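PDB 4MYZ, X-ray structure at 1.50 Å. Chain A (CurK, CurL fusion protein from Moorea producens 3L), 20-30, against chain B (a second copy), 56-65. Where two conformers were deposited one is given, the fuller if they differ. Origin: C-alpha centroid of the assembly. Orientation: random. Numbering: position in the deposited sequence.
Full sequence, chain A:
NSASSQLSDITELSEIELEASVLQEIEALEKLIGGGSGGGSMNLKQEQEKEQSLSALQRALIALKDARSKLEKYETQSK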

# COMPACT_ATOMS: atom_id res chain seq x y z
N ALA A 20 -9.76 -2.90 -6.38
CA ALA A 20 -9.49 -2.37 -7.70
C ALA A 20 -8.60 -1.12 -7.57
O ALA A 20 -7.68 -0.94 -8.33
N SER A 21 -8.91 -0.26 -6.60
CA SER A 21 -8.13 0.96 -6.38
C SER A 21 -6.71 0.65 -5.97
O SER A 21 -5.77 1.32 -6.41
N VAL A 22 -6.55 -0.33 -5.10
CA VAL A 22 -5.21 -0.74 -4.66
C VAL A 22 -4.40 -1.25 -5.86
O VAL A 22 -3.26 -0.84 -6.04
N LEU A 23 -4.98 -2.11 -6.68
CA LEU A 23 -4.26 -2.62 -7.84
C LEU A 23 -3.91 -1.50 -8.84
O LEU A 23 -2.84 -1.51 -9.45
N GLN A 24 -4.79 -0.52 -9.00
CA GLN A 24 -4.52 0.64 -9.87
C GLN A 24 -3.29 1.39 -9.36
O GLN A 24 -2.44 1.84 -10.15
N GLU A 25 -3.20 1.57 -8.05
CA GLU A 25 -2.03 2.27 -7.49
C GLU A 25 -0.75 1.47 -7.65
O GLU A 25 0.32 2.02 -7.93
N ILE A 26 -0.86 0.16 -7.47
CA ILE A 26 0.28 -0.72 -7.63
C ILE A 26 0.77 -0.69 -9.07
O ILE A 26 1.98 -0.66 -9.30
N GLU A 27 -0.16 -0.69 -10.03
CA GLU A 27 0.18 -0.60 -11.44
C GLU A 27 0.94 0.70 -11.72
O GLU A 27 1.94 0.69 -12.43
N ALA A 28 0.45 1.80 -11.16
CA ALA A 28 1.09 3.10 -11.37
C ALA A 28 2.48 3.13 -10.77
O ALA A 28 3.40 3.68 -11.38
N LEU A 29 2.64 2.55 -9.58
CA LEU A 29 3.96 2.45 -8.97
C LEU A 29 4.92 1.60 -9.78
O LEU A 29 6.10 1.97 -9.89
N GLU A 30 4.44 0.51 -10.36
CA GLU A 30 5.27 -0.37 -11.21
C GLU A 30 5.84 0.40 -12.39
O GLU A 30 6.98 0.17 -12.81
N ALA B 56 -6.54 -2.64 7.42
CA ALA B 56 -5.21 -2.62 6.81
C ALA B 56 -5.26 -2.32 5.31
O ALA B 56 -4.43 -1.59 4.81
N LEU B 57 -6.22 -2.89 4.60
CA LEU B 57 -6.29 -2.67 3.17
C LEU B 57 -6.64 -1.21 2.85
O LEU B 57 -6.14 -0.63 1.91
N GLN B 58 -7.53 -0.62 3.64
CA GLN B 58 -7.86 0.80 3.49
C GLN B 58 -6.63 1.65 3.75
O GLN B 58 -6.35 2.60 3.00
N ARG B 59 -5.93 1.37 4.85
CA ARG B 59 -4.70 2.10 5.12
C ARG B 59 -3.66 1.91 4.01
O ARG B 59 -2.90 2.83 3.69
N ALA B 60 -3.61 0.71 3.44
CA ALA B 60 -2.67 0.42 2.35
C ALA B 60 -2.97 1.29 1.16
O ALA B 60 -2.04 1.77 0.53
N LEU B 61 -4.24 1.48 0.80
CA LEU B 61 -4.57 2.33 -0.33
C LEU B 61 -4.05 3.75 -0.10
O LEU B 61 -3.47 4.36 -0.98
N ILE B 62 -4.31 4.27 1.10
CA ILE B 62 -3.85 5.65 1.42
C ILE B 62 -2.32 5.73 1.32
O ILE B 62 -1.79 6.67 0.71
N ALA B 63 -1.62 4.74 1.86
CA ALA B 63 -0.17 4.76 1.88
C ALA B 63 0.40 4.62 0.48
O ALA B 63 1.42 5.27 0.17
N LEU B 64 -0.20 3.77 -0.35
CA LEU B 64 0.25 3.60 -1.74
C LEU B 64 0.08 4.89 -2.51
O LEU B 64 0.96 5.29 -3.31
N LYS B 65 -1.05 5.56 -2.30
CA LYS B 65 -1.31 6.83 -2.96
C LYS B 65 -0.29 7.87 -2.53
O LYS B 65 0.21 8.64 -3.37

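What fills the groove between these two helices? Their axes approach to 9.5 Å and cross at 31°, close enough for side chains to interlock, and the main bump is Leu B64. It points toward chain A in an m, t rotamer and sits as a knob in a hole made by Val A22, Glu A25, Ile A26 and Leu A29. Leu B64 CD1 lies 4.0 Å from Val A22 CG1 and 4.1 Å from Ile A26 CG1, while Leu B64 CD2 comes within 3.6 Å of Leu A29 CD1. The base of the knob rests against Glu A25, with Leu B64 CB 4.0 Å from Glu A25 CB.

What else does Val A22 touch besides the knob? Its CB leaves sideways, and the t rotamer sets CG2 between two leucines one helical turn apart: 3.8 Å from Leu B57 CD1 and 3.9 Å from Leu B61 CB. Both leucines adopt t, p rotamers; each starts sideways, but its end comes nearer to chain A.

Where does the tip of Leu B61 go? It enters the space beside Ser A21 and Glu A25. Leu B61 CD2 lies 3.8 Å from Ser A21 CB, and Leu B61 CD1 lies 3.9 Å from Glu A25 CG. Ser A21, with chi1 in m, points toward chain B and meets the leucine through its CB; its backbone also touches, with Ser A21 O 3.8 Å from Leu B61 CD1.

Does any polar pairing join the packing? No hydrogen bond crosses between the stretches, but Glu A25 curls through m, m torsions and its carboxylate reaches Lys B65. The salt bridge is long, with Glu A25 OE2 3.8 Å from Lys B65 NZ, and the lysine bends to it through p values at chi3 and chi4. The aliphatic part of the lysine packs more closely, its CG 3.6 Å from Glu A25 CD. Both carboxylate oxygens also form hydrogen bonds elsewhere in the structure.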

# COMPACT_ATOMS: atom_id res chain seq x y z
CB ALA A 20 -10.78 -2.03 -8.42
CB SER A 21 -8.82 1.82 -5.33
OG SER A 21 -10.06 2.31 -5.82
CB VAL A 22 -5.31 -1.79 -3.54
CG1 VAL A 22 -3.99 -2.51 -3.36
CG2 VAL A 22 -5.81 -1.18 -2.25
CB LEU A 23 -5.02 -3.77 -8.50
CG LEU A 23 -5.19 -5.00 -7.62
CD1 LEU A 23 -6.04 -6.05 -8.33
CD2 LEU A 23 -3.84 -5.58 -7.25
CB GLN A 24 -5.71 1.57 -9.92
CG GLN A 24 -6.91 1.09 -10.73
CD GLN A 24 -6.66 1.06 -12.23
OE1 GLN A 24 -6.83 0.02 -12.89
NE2 GLN A 24 -6.27 2.18 -12.78
CB GLU A 25 -2.26 2.60 -6.01
CG GLU A 25 -3.27 3.68 -5.80
CD GLU A 25 -3.02 4.97 -6.55
OE1 GLU A 25 -1.88 5.48 -6.61
OE2 GLU A 25 -4.00 5.51 -7.07
CB ILE A 26 -0.04 -2.13 -7.15
CG1 ILE A 26 -0.32 -2.09 -5.64
CG2 ILE A 26 1.10 -3.08 -7.44
CD1 ILE A 26 -0.74 -3.42 -5.07
CB GLU A 27 -1.09 -0.70 -12.30
CG GLU A 27 -0.80 -0.44 -13.77
CD GLU A 27 -2.02 -0.49 -14.68
OE1 GLU A 27 -3.04 -1.07 -14.31
OE2 GLU A 27 -1.91 0.04 -15.81
CB ALA A 28 0.23 4.21 -10.77
CB LEU A 29 3.89 1.89 -7.54
CG LEU A 29 3.38 2.90 -6.52
CD1 LEU A 29 2.83 2.25 -5.26
CD2 LEU A 29 4.48 3.85 -6.11
CB GLU A 30 4.43 -1.57 -11.71
CG GLU A 30 5.09 -2.53 -12.71
CD GLU A 30 4.26 -3.79 -13.02
OE1 GLU A 30 3.31 -3.72 -13.84
OE2 GLU A 30 4.60 -4.87 -12.47
CB ALA B 56 -4.48 -3.94 7.06
CB LEU B 57 -7.29 -3.64 2.49
CG LEU B 57 -7.27 -3.63 0.95
CD1 LEU B 57 -5.92 -3.97 0.38
CD2 LEU B 57 -8.37 -4.61 0.49
CB GLN B 58 -8.99 1.21 4.42
CG GLN B 58 -10.36 0.70 3.94
CD GLN B 58 -11.46 0.86 4.97
OE1 GLN B 58 -11.25 0.76 6.16
NE2 GLN B 58 -12.69 0.98 4.46
CB ARG B 59 -4.12 1.77 6.48
CG ARG B 59 -4.96 2.16 7.66
CD ARG B 59 -4.07 2.21 8.88
NE ARG B 59 -4.75 2.54 10.13
CZ ARG B 59 -4.98 3.77 10.56
NH1 ARG B 59 -4.67 4.82 9.82
NH2 ARG B 59 -5.53 3.94 11.76
CB ALA B 60 -2.68 -1.02 1.96
CB LEU B 61 -6.08 2.34 -0.57
CG LEU B 61 -6.55 3.24 -1.71
CD1 LEU B 61 -5.83 2.91 -3.00
CD2 LEU B 61 -8.06 3.16 -1.84
CB ILE B 62 -4.36 6.06 2.81
CG1 ILE B 62 -5.88 6.21 2.79
CG2 ILE B 62 -3.70 7.33 3.29
CD1 ILE B 62 -6.51 6.29 4.15
CB ALA B 63 0.33 3.63 2.77
CB LEU B 64 -0.47 2.42 -2.42
CG LEU B 64 -0.09 1.05 -1.89
CD1 LEU B 64 -1.16 0.04 -2.29
CD2 LEU B 64 1.31 0.66 -2.36
CB LYS B 65 -2.72 7.33 -2.69
CG LYS B 65 -3.80 6.57 -3.42
CD LYS B 65 -5.17 7.10 -3.01
CE LYS B 65 -5.53 8.38 -3.73
NZ LYS B 65 -5.98 8.11 -5.13